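Local coordinates for protein condensin complex subunit 3 (PDB 5OQR) that acts as the regulatory subunit of the condensin complex, which is required for converting interphase chromatin into condensed, mitotic-like chromosomes, at residues A[291-296]-A[315-320]; A[390-395]-A[424-429]; A[530-535]-A[570-575]. One frame throughout, in Å; residues are numbered along the deposited sequence.

Interaction 1: A[291-296]-A[315-320]; sequences DSLSQL and RTFNEI
Leu293 and Leu296, in the short, weakly bonded helical turn 290-293 and the turn that follows it, close on the ring of Phe317. One side of the ring does the touching: Phe317 CD1 lies 3.6 Å from Leu293 CD1 and 3.8 Å from Leu296 CD1, and both methyls approach obliquely. The next ring atom, Phe317 CE1, reaches the backbone, 3.7 Å from Leu293 O. Phe317 has CG anti to its own N (chi1 169°), a torsion that sends the ring out from helix 308-324 to the two leucines. In Leu293 a chi1 of -169° takes CG toward the other helix, and a chi2 of 70° then parts the methyls: CD1 goes to the ring, while CD2 comes within 4.3 Å of Ile320 CG2, one helical turn beyond Phe317. A type I beta turn from Leu293 to Leu296 brings the second leucine round to the same ring, and the Leu296 and Phe317 side chains run antiparallel past one another. A branched leucine suits position 293 because it can offer methyls to two neighbours, and the flat phenylalanine spans the gap where Leu293 CA and Phe317 CA are 7.9 Å apart. This is plain apolar packing in an all-helical solenoid. Phe298 meets the Phe317 ring as well, Leu329 of helix 327-330 touches the Phe317 side chain, Tyr326 packs on Leu293, and Phe286 of helix 275-288 lies against Leu296.

Interaction 2: A[390-395]-A[424-429]; sequences NSLSTM and VEIITE
Helix-to-helix packing in a HEAT-repeat solenoid is the setting here: helix 378-394, which lies almost wholly in HEAT repeat 6, runs beside helix 416-434. The short segments 390-394 and 424-429 point nearly the same way, 27° apart, and their axes approach to 9.0 Å. Ser393 and Ile426 mark the closest passage, with 5.5 Å between Ser393 CA and Ile426 CA. A small serine suits such proximity, and Ile426 packs against it. Ile426 CG1 is anti to the carbonyl carbon (chi1 -63°), which leaves CG2 opposite the backbone N and facing the other helix; that methyl lies 3.8 Å from Leu392 CB and 3.6 Å from Ser393 OG. Farther out, Ile426 CD1 meets Leu392 CD1 at 4.2 Å as the two side chains pass at a slant. Cut back to an alanine here, Ile426 would lack CG1, CG2 and CD1, which is likely to open a gap beside Leu392 and against Tyr465 of helix 457-471, which also packs on the isoleucine. The serine hydroxyl is engaged within its own helix, hydrogen-bonded to Thr389 O, so it can sit against a hydrocarbon without going unsatisfied. At the exposed margin Glu429 stretches out beyond CG toward the serine, a long polar chain suited to a solvent-facing border; its OE1 stops 3.5 Å from Ser393 OG, close but not hydrogen-bonded.

Interaction 3: A[530-535]-A[570-575]; sequences HCYEKG and LFEALG
With CG anti to the backbone N (chi1 -172°), Tyr532 throws its ring outward from helix 518-534 to the backbone of Ala573, and Glu572 has the same first torsion (chi1 -164°) followed by an extended chain that comes back along the tyrosine, head to tail with it. The Glu572 carboxylate thereby arrives at the edge of the ring, near its plane, with Glu572 CD 3.9 Å from Tyr532 CE1 and the two flat groups turned 89° to each other. A tyrosine suits the site by its length, since 9.3 Å separates Tyr532 CA from Ala573 CA. Its hydroxyl oxygen ends 3.0 Å from Ala573 N, yet the angle is too poor for a hydrogen bond. Ala573 is small enough for the phenol to come right up to it, with Ala573 CB 3.2 Å from Tyr532 OH. Glu572 is solvent-exposed, which suits its charged end, while its aliphatic part lies near the hydroxyl. Tyr532, in HEAT repeat 8, thus joins helix 518-534 to helix 563-574 within the condensin subunit's C-terminal family region. Ala543 and Ile544 of helix 537-554 pack on the tyrosine side chain, and Lys540 makes a cation-pi contact with it. Leu570 and Leu574 of helix 563-574 pack on helix 580-597.

The three contacts follow one another along the chain without overlap, interaction 1 closing before interaction 2 opens and interaction 2 before interaction 3. The centres of interactions 1 and 2 lie about 36 Å apart, those of interactions 2 and 3 about 37 Å, and those of interactions 1 and 3 about 49 Å; none touches another. Each joins its own pair of helices: 290-293 with 308-324, 378-394 with 416-434, and 518-534 with 563-574. In a chain that is mostly helix with no strand, they sample successive places along a curved HEAT-repeat solenoid, whose shape is built from many such local helix contacts rather than from one central core.

Interaction 1: A[291-296]-A[315-320]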
loop_
_atom_site.group_PDB
_atom_site.type_symbol
_atom_site.label_atom_id
_atom_site.label_comp_id
_atom_site.label_asym_id
_atom_site.label_seq_id
_atom_site.Cartn_x
_atom_site.Cartn_y
_atom_site.Cartn_z
ATOM N N ASP A 291 -20.010 -21.548 4.489
ATOM C CA ASP A 291 -21.286 -22.195 4.774
ATOM C C ASP A 291 -22.457 -21.284 4.430
ATOM O O ASP A 291 -23.504 -21.754 3.968
ATOM C CB ASP A 291 -21.350 -22.604 6.245
ATOM C CG ASP A 291 -21.045 -21.451 7.187
ATOM O OD1 ASP A 291 -20.097 -20.688 6.907
ATOM O OD2 ASP A 291 -21.753 -21.305 8.205
ATOM N N SER A 292 -22.298 -19.977 4.643
ATOM C CA SER A 292 -23.395 -19.048 4.404
ATOM C C SER A 292 -23.687 -18.884 2.920
ATOM O O SER A 292 -24.825 -18.583 2.545
ATOM C CB SER A 292 -23.075 -17.689 5.027
ATOM O OG SER A 292 -22.945 -17.792 6.433
ATOM N N LEU A 293 -22.682 -19.074 2.063
ATOM C CA LEU A 293 -22.886 -18.866 0.634
ATOM C C LEU A 293 -24.009 -19.746 0.104
ATOM O O LEU A 293 -24.809 -19.311 -0.731
ATOM C CB LEU A 293 -21.590 -19.138 -0.126
ATOM C CG LEU A 293 -21.597 -18.716 -1.597
ATOM C CD1 LEU A 293 -21.604 -17.200 -1.723
ATOM C CD2 LEU A 293 -20.414 -19.310 -2.337
ATOM N N SER A 294 -24.087 -20.987 0.579
ATOM C CA SER A 294 -25.128 -21.910 0.148
ATOM C C SER A 294 -26.473 -21.634 0.803
ATOM O O SER A 294 -27.441 -22.340 0.506
ATOM C CB SER A 294 -24.706 -23.350 0.443
ATOM O OG SER A 294 -23.464 -23.652 -0.162
ATOM N N GLN A 295 -26.560 -20.637 1.679
ATOM C CA GLN A 295 -27.795 -20.309 2.376
ATOM C C GLN A 295 -28.500 -19.093 1.796
ATOM O O GLN A 295 -29.569 -18.722 2.289
ATOM C CB GLN A 295 -27.508 -20.078 3.863
ATOM C CG GLN A 295 -27.338 -21.362 4.655
ATOM C CD GLN A 295 -26.686 -21.136 6.000
ATOM O OE1 GLN A 295 -26.511 -19.998 6.437
ATOM N NE2 GLN A 295 -26.316 -22.223 6.667
ATOM N N LEU A 296 -27.929 -18.457 0.779
ATOM C CA LEU A 296 -28.590 -17.341 0.123
ATOM C C LEU A 296 -29.620 -17.848 -0.876
ATOM O O LEU A 296 -29.357 -18.768 -1.655
ATOM C CB LEU A 296 -27.573 -16.455 -0.595
ATOM C CG LEU A 296 -26.558 -15.709 0.270
ATOM C CD1 LEU A 296 -25.581 -14.962 -0.622
ATOM C CD2 LEU A 296 -27.241 -14.747 1.226
ATOM N N ARG A 315 -24.934 -9.585 -7.620
ATOM C CA ARG A 315 -23.869 -9.475 -8.611
ATOM C C ARG A 315 -22.566 -10.062 -8.085
ATOM O O ARG A 315 -21.799 -10.668 -8.843
ATOM C CB ARG A 315 -23.687 -8.011 -9.013
ATOM C CG ARG A 315 -22.390 -7.705 -9.756
ATOM C CD ARG A 315 -21.289 -7.263 -8.797
ATOM N NE ARG A 315 -20.075 -6.854 -9.499
ATOM C CZ ARG A 315 -19.668 -5.599 -9.661
ATOM N NH1 ARG A 315 -18.547 -5.355 -10.321
ATOM N NH2 ARG A 315 -20.362 -4.583 -9.166
ATOM N N THR A 316 -22.290 -9.886 -6.791
ATOM C CA THR A 316 -21.071 -10.440 -6.212
ATOM C C THR A 316 -21.189 -11.948 -6.027
ATOM O O THR A 316 -20.242 -12.689 -6.314
ATOM C CB THR A 316 -20.766 -9.762 -4.877
ATOM O OG1 THR A 316 -20.766 -8.339 -5.046
ATOM C CG2 THR A 316 -19.402 -10.198 -4.359
ATOM N N PHE A 317 -22.337 -12.415 -5.534
ATOM C CA PHE A 317 -22.582 -13.848 -5.424
ATOM C C PHE A 317 -22.385 -14.531 -6.771
ATOM O O PHE A 317 -21.724 -15.570 -6.868
ATOM C CB PHE A 317 -23.997 -14.082 -4.888
ATOM C CG PHE A 317 -24.463 -15.505 -4.984
ATOM C CD1 PHE A 317 -24.266 -16.383 -3.937
ATOM C CD2 PHE A 317 -25.118 -15.959 -6.116
ATOM C CE1 PHE A 317 -24.700 -17.689 -4.020
ATOM C CE2 PHE A 317 -25.551 -17.263 -6.205
ATOM C CZ PHE A 317 -25.344 -18.128 -5.155
ATOM N N ASN A 318 -22.957 -13.950 -7.826
ATOM C CA ASN A 318 -22.764 -14.484 -9.168
ATOM C C ASN A 318 -21.296 -14.417 -9.575
ATOM O O ASN A 318 -20.785 -15.324 -10.241
ATOM C CB ASN A 318 -23.642 -13.712 -10.155
ATOM C CG ASN A 318 -23.532 -14.228 -11.572
ATOM O OD1 ASN A 318 -23.977 -15.330 -11.876
ATOM N ND2 ASN A 318 -22.953 -13.422 -12.451
ATOM N N GLU A 319 -20.602 -13.353 -9.174
ATOM C CA GLU A 319 -19.186 -13.218 -9.497
ATOM C C GLU A 319 -18.356 -14.298 -8.812
ATOM O O GLU A 319 -17.452 -14.877 -9.425
ATOM C CB GLU A 319 -18.703 -11.828 -9.089
ATOM C CG GLU A 319 -17.608 -11.258 -9.962
ATOM C CD GLU A 319 -17.529 -9.748 -9.865
ATOM O OE1 GLU A 319 -16.749 -9.245 -9.031
ATOM O OE2 GLU A 319 -18.263 -9.064 -10.611
ATOM N N ILE A 320 -18.651 -14.582 -7.543
ATOM C CA ILE A 320 -17.917 -15.607 -6.806
ATOM C C ILE A 320 -18.120 -16.971 -7.453
ATOM O O ILE A 320 -17.159 -17.659 -7.816
ATOM C CB ILE A 320 -18.353 -15.619 -5.329
ATOM C CG1 ILE A 320 -17.948 -14.313 -4.644
ATOM C CG2 ILE A 320 -17.748 -16.809 -4.589
ATOM C CD1 ILE A 320 -18.639 -14.077 -3.321
#

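Interaction 2: A[390-395]-A[424-429]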
loop_
_atom_site.group_PDB
_atom_site.type_symbol
_atom_site.label_atom_id
_atom_site.label_comp_id
_atom_site.label_asym_id
_atom_site.label_seq_id
_atom_site.Cartn_x
_atom_site.Cartn_y
_atom_site.Cartn_z
ATOM N N ASN A 390 -33.567 -0.820 -27.727
ATOM C CA ASN A 390 -34.614 0.160 -27.468
ATOM C C ASN A 390 -34.157 1.206 -26.460
ATOM O O ASN A 390 -34.349 2.407 -26.672
ATOM C CB ASN A 390 -35.876 -0.543 -26.969
ATOM C CG ASN A 390 -36.950 0.432 -26.526
ATOM O OD1 ASN A 390 -37.672 0.994 -27.348
ATOM N ND2 ASN A 390 -37.058 0.639 -25.219
ATOM N N SER A 391 -33.547 0.767 -25.358
ATOM C CA SER A 391 -33.154 1.698 -24.306
ATOM C C SER A 391 -32.175 2.742 -24.824
ATOM O O SER A 391 -32.219 3.905 -24.408
ATOM C CB SER A 391 -32.543 0.932 -23.136
ATOM O OG SER A 391 -33.429 -0.066 -22.667
ATOM N N LEU A 392 -31.277 2.347 -25.727
ATOM C CA LEU A 392 -30.309 3.298 -26.262
ATOM C C LEU A 392 -30.949 4.239 -27.271
ATOM O O LEU A 392 -30.497 5.377 -27.428
ATOM C CB LEU A 392 -29.143 2.551 -26.907
ATOM C CG LEU A 392 -28.218 1.797 -25.951
ATOM C CD1 LEU A 392 -27.454 0.716 -26.695
ATOM C CD2 LEU A 392 -27.259 2.760 -25.272
ATOM N N SER A 393 -32.001 3.789 -27.953
ATOM C CA SER A 393 -32.614 4.593 -29.002
ATOM C C SER A 393 -33.595 5.621 -28.452
ATOM O O SER A 393 -33.730 6.705 -29.030
ATOM C CB SER A 393 -33.329 3.685 -30.001
ATOM O OG SER A 393 -32.410 2.844 -30.674
ATOM N N THR A 394 -34.279 5.315 -27.353
ATOM C CA THR A 394 -35.363 6.156 -26.854
ATOM C C THR A 394 -35.061 6.819 -25.520
ATOM O O THR A 394 -35.382 7.995 -25.339
ATOM C CB THR A 394 -36.647 5.331 -26.715
ATOM O OG1 THR A 394 -36.533 4.448 -25.594
ATOM C CG2 THR A 394 -36.906 4.513 -27.975
ATOM N N MET A 395 -34.453 6.104 -24.580
ATOM C CA MET A 395 -34.246 6.642 -23.247
ATOM C C MET A 395 -33.029 7.563 -23.219
ATOM O O MET A 395 -32.296 7.706 -24.201
ATOM C CB MET A 395 -34.071 5.507 -22.241
ATOM C CG MET A 395 -35.194 4.499 -22.245
ATOM S SD MET A 395 -34.972 3.234 -20.987
ATOM C CE MET A 395 -36.135 2.007 -21.566
ATOM N N VAL A 424 -24.573 1.972 -35.226
ATOM C CA VAL A 424 -24.677 3.124 -36.117
ATOM C C VAL A 424 -26.140 3.457 -36.380
ATOM O O VAL A 424 -26.523 4.632 -36.424
ATOM C CB VAL A 424 -23.908 2.866 -37.425
ATOM C CG1 VAL A 424 -24.253 3.915 -38.478
ATOM C CG2 VAL A 424 -22.411 2.876 -37.162
ATOM N N GLU A 425 -26.978 2.435 -36.567
ATOM C CA GLU A 425 -28.409 2.676 -36.711
ATOM C C GLU A 425 -28.954 3.409 -35.495
ATOM O O GLU A 425 -29.658 4.415 -35.625
ATOM C CB GLU A 425 -29.148 1.353 -36.919
ATOM C CG GLU A 425 -28.827 0.665 -38.231
ATOM C CD GLU A 425 -29.326 -0.767 -38.275
ATOM O OE1 GLU A 425 -29.956 -1.207 -37.290
ATOM O OE2 GLU A 425 -29.086 -1.455 -39.291
ATOM N N ILE A 426 -28.622 2.925 -34.297
ATOM C CA ILE A 426 -29.061 3.586 -33.072
ATOM C C ILE A 426 -28.588 5.034 -33.057
ATOM O O ILE A 426 -29.370 5.959 -32.815
ATOM C CB ILE A 426 -28.560 2.815 -31.838
ATOM C CG1 ILE A 426 -29.165 1.409 -31.813
ATOM C CG2 ILE A 426 -28.902 3.566 -30.554
ATOM C CD1 ILE A 426 -28.670 0.536 -30.685
ATOM N N ILE A 427 -27.297 5.250 -33.320
ATOM C CA ILE A 427 -26.742 6.598 -33.254
ATOM C C ILE A 427 -27.462 7.520 -34.226
ATOM O O ILE A 427 -27.711 8.693 -33.922
ATOM C CB ILE A 427 -25.225 6.562 -33.522
ATOM C CG1 ILE A 427 -24.498 5.928 -32.334
ATOM C CG2 ILE A 427 -24.679 7.968 -33.769
ATOM C CD1 ILE A 427 -23.037 5.634 -32.583
ATOM N N THR A 428 -27.805 7.014 -35.411
ATOM C CA THR A 428 -28.487 7.848 -36.395
ATOM C C THR A 428 -29.876 8.243 -35.913
ATOM O O THR A 428 -30.299 9.391 -36.092
ATOM C CB THR A 428 -28.579 7.119 -37.735
ATOM O OG1 THR A 428 -27.274 6.684 -38.136
ATOM C CG2 THR A 428 -29.149 8.039 -38.806
ATOM N N GLU A 429 -30.602 7.307 -35.301
ATOM C CA GLU A 429 -31.947 7.608 -34.823
ATOM C C GLU A 429 -31.909 8.632 -33.696
ATOM O O GLU A 429 -32.692 9.587 -33.686
ATOM C CB GLU A 429 -32.635 6.322 -34.369
ATOM C CG GLU A 429 -32.875 5.334 -35.498
ATOM C CD GLU A 429 -33.514 4.042 -35.025
ATOM O OE1 GLU A 429 -33.698 3.880 -33.800
ATOM O OE2 GLU A 429 -33.833 3.188 -35.879
#

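Interaction 3: A[530-535]-A[570-575]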
loop_
_atom_site.group_PDB
_atom_site.type_symbol
_atom_site.label_atom_id
_atom_site.label_comp_id
_atom_site.label_asym_id
_atom_site.label_seq_id
_atom_site.Cartn_x
_atom_site.Cartn_y
_atom_site.Cartn_z
ATOM N N HIS A 530 -0.288 19.983 -31.648
ATOM C CA HIS A 530 -0.858 21.319 -31.515
ATOM C C HIS A 530 -1.797 21.405 -30.321
ATOM O O HIS A 530 -1.938 22.474 -29.716
ATOM C CB HIS A 530 -1.592 21.699 -32.800
ATOM C CG HIS A 530 -2.163 23.084 -32.785
ATOM N ND1 HIS A 530 -3.507 23.333 -32.616
ATOM C CD2 HIS A 530 -1.569 24.293 -32.915
ATOM C CE1 HIS A 530 -3.718 24.637 -32.645
ATOM N NE2 HIS A 530 -2.559 25.242 -32.825
ATOM N N CYS A 531 -2.443 20.295 -29.960
ATOM C CA CYS A 531 -3.310 20.297 -28.787
ATOM C C CYS A 531 -2.509 20.492 -27.508
ATOM O O CYS A 531 -2.980 21.141 -26.568
ATOM C CB CYS A 531 -4.109 18.995 -28.720
ATOM S SG CYS A 531 -5.487 18.896 -29.884
ATOM N N TYR A 532 -1.296 19.944 -27.448
ATOM C CA TYR A 532 -0.536 19.999 -26.205
ATOM C C TYR A 532 0.016 21.396 -25.949
ATOM O O TYR A 532 -0.091 21.920 -24.834
ATOM C CB TYR A 532 0.602 18.982 -26.228
ATOM C CG TYR A 532 1.284 18.870 -24.888
ATOM C CD1 TYR A 532 2.280 19.763 -24.519
ATOM C CD2 TYR A 532 0.919 17.888 -23.984
ATOM C CE1 TYR A 532 2.895 19.677 -23.294
ATOM C CE2 TYR A 532 1.531 17.792 -22.754
ATOM C CZ TYR A 532 2.518 18.690 -22.415
ATOM O OH TYR A 532 3.135 18.606 -21.192
ATOM N N GLU A 533 0.620 22.014 -26.963
ATOM C CA GLU A 533 1.314 23.279 -26.739
ATOM C C GLU A 533 0.331 24.424 -26.522
ATOM O O GLU A 533 0.500 25.231 -25.601
ATOM C CB GLU A 533 2.256 23.586 -27.905
ATOM C CG GLU A 533 1.660 23.400 -29.291
ATOM C CD GLU A 533 2.597 23.867 -30.391
ATOM O OE1 GLU A 533 3.310 24.873 -30.182
ATOM O OE2 GLU A 533 2.632 23.219 -31.460
ATOM N N LYS A 534 -0.706 24.509 -27.352
ATOM C CA LYS A 534 -1.637 25.629 -27.315
ATOM C C LYS A 534 -2.957 25.293 -26.633
ATOM O O LYS A 534 -3.852 26.143 -26.598
ATOM C CB LYS A 534 -1.915 26.127 -28.739
ATOM C CG LYS A 534 -0.667 26.496 -29.530
ATOM C CD LYS A 534 -0.182 27.902 -29.229
ATOM C CE LYS A 534 1.252 28.083 -29.708
ATOM N NZ LYS A 534 1.644 29.509 -29.816
ATOM N N GLY A 535 -3.103 24.087 -26.084
ATOM C CA GLY A 535 -4.346 23.662 -25.485
ATOM C C GLY A 535 -4.324 23.728 -23.964
ATOM O O GLY A 535 -3.294 23.936 -23.332
ATOM N N LEU A 570 6.362 14.705 -23.673
ATOM C CA LEU A 570 6.506 13.793 -22.543
ATOM C C LEU A 570 7.455 14.363 -21.495
ATOM O O LEU A 570 7.220 14.208 -20.291
ATOM C CB LEU A 570 6.996 12.430 -23.029
ATOM C CG LEU A 570 5.991 11.586 -23.816
ATOM C CD1 LEU A 570 6.677 10.395 -24.457
ATOM C CD2 LEU A 570 4.860 11.116 -22.917
ATOM N N PHE A 571 8.535 15.019 -21.930
ATOM C CA PHE A 571 9.416 15.700 -20.987
ATOM C C PHE A 571 8.695 16.854 -20.310
ATOM O O PHE A 571 8.698 16.970 -19.079
ATOM C CB PHE A 571 10.669 16.221 -21.700
ATOM C CG PHE A 571 11.649 15.154 -22.071
ATOM C CD1 PHE A 571 12.174 14.314 -21.109
ATOM C CD2 PHE A 571 12.060 15.003 -23.383
ATOM C CE1 PHE A 571 13.079 13.334 -21.449
ATOM C CE2 PHE A 571 12.965 14.025 -23.728
ATOM C CZ PHE A 571 13.476 13.190 -22.759
ATOM N N GLU A 572 8.078 17.727 -21.105
ATOM C CA GLU A 572 7.399 18.893 -20.553
ATOM C C GLU A 572 6.338 18.478 -19.544
ATOM O O GLU A 572 6.236 19.059 -18.457
ATOM C CB GLU A 572 6.782 19.710 -21.688
ATOM C CG GLU A 572 6.382 21.116 -21.301
ATOM C CD GLU A 572 5.920 21.929 -22.492
ATOM O OE1 GLU A 572 5.050 22.807 -22.316
ATOM O OE2 GLU A 572 6.425 21.686 -23.608
ATOM N N ALA A 573 5.539 17.464 -19.883
ATOM C CA ALA A 573 4.511 16.989 -18.962
ATOM C C ALA A 573 5.127 16.539 -17.646
ATOM O O ALA A 573 4.649 16.897 -16.565
ATOM C CB ALA A 573 3.723 15.843 -19.597
ATOM N N LEU A 574 6.197 15.748 -17.720
ATOM C CA LEU A 574 6.802 15.194 -16.518
ATOM C C LEU A 574 7.384 16.271 -15.613
ATOM O O LEU A 574 7.519 16.044 -14.407
ATOM C CB LEU A 574 7.885 14.189 -16.903
ATOM C CG LEU A 574 8.605 13.467 -15.765
ATOM C CD1 LEU A 574 7.629 12.922 -14.740
ATOM C CD2 LEU A 574 9.452 12.348 -16.331
ATOM N N GLY A 575 7.724 17.434 -16.160
ATOM C CA GLY A 575 8.273 18.520 -15.382
ATOM C C GLY A 575 7.268 19.502 -14.829
ATOM O O GLY A 575 7.663 20.473 -14.176
#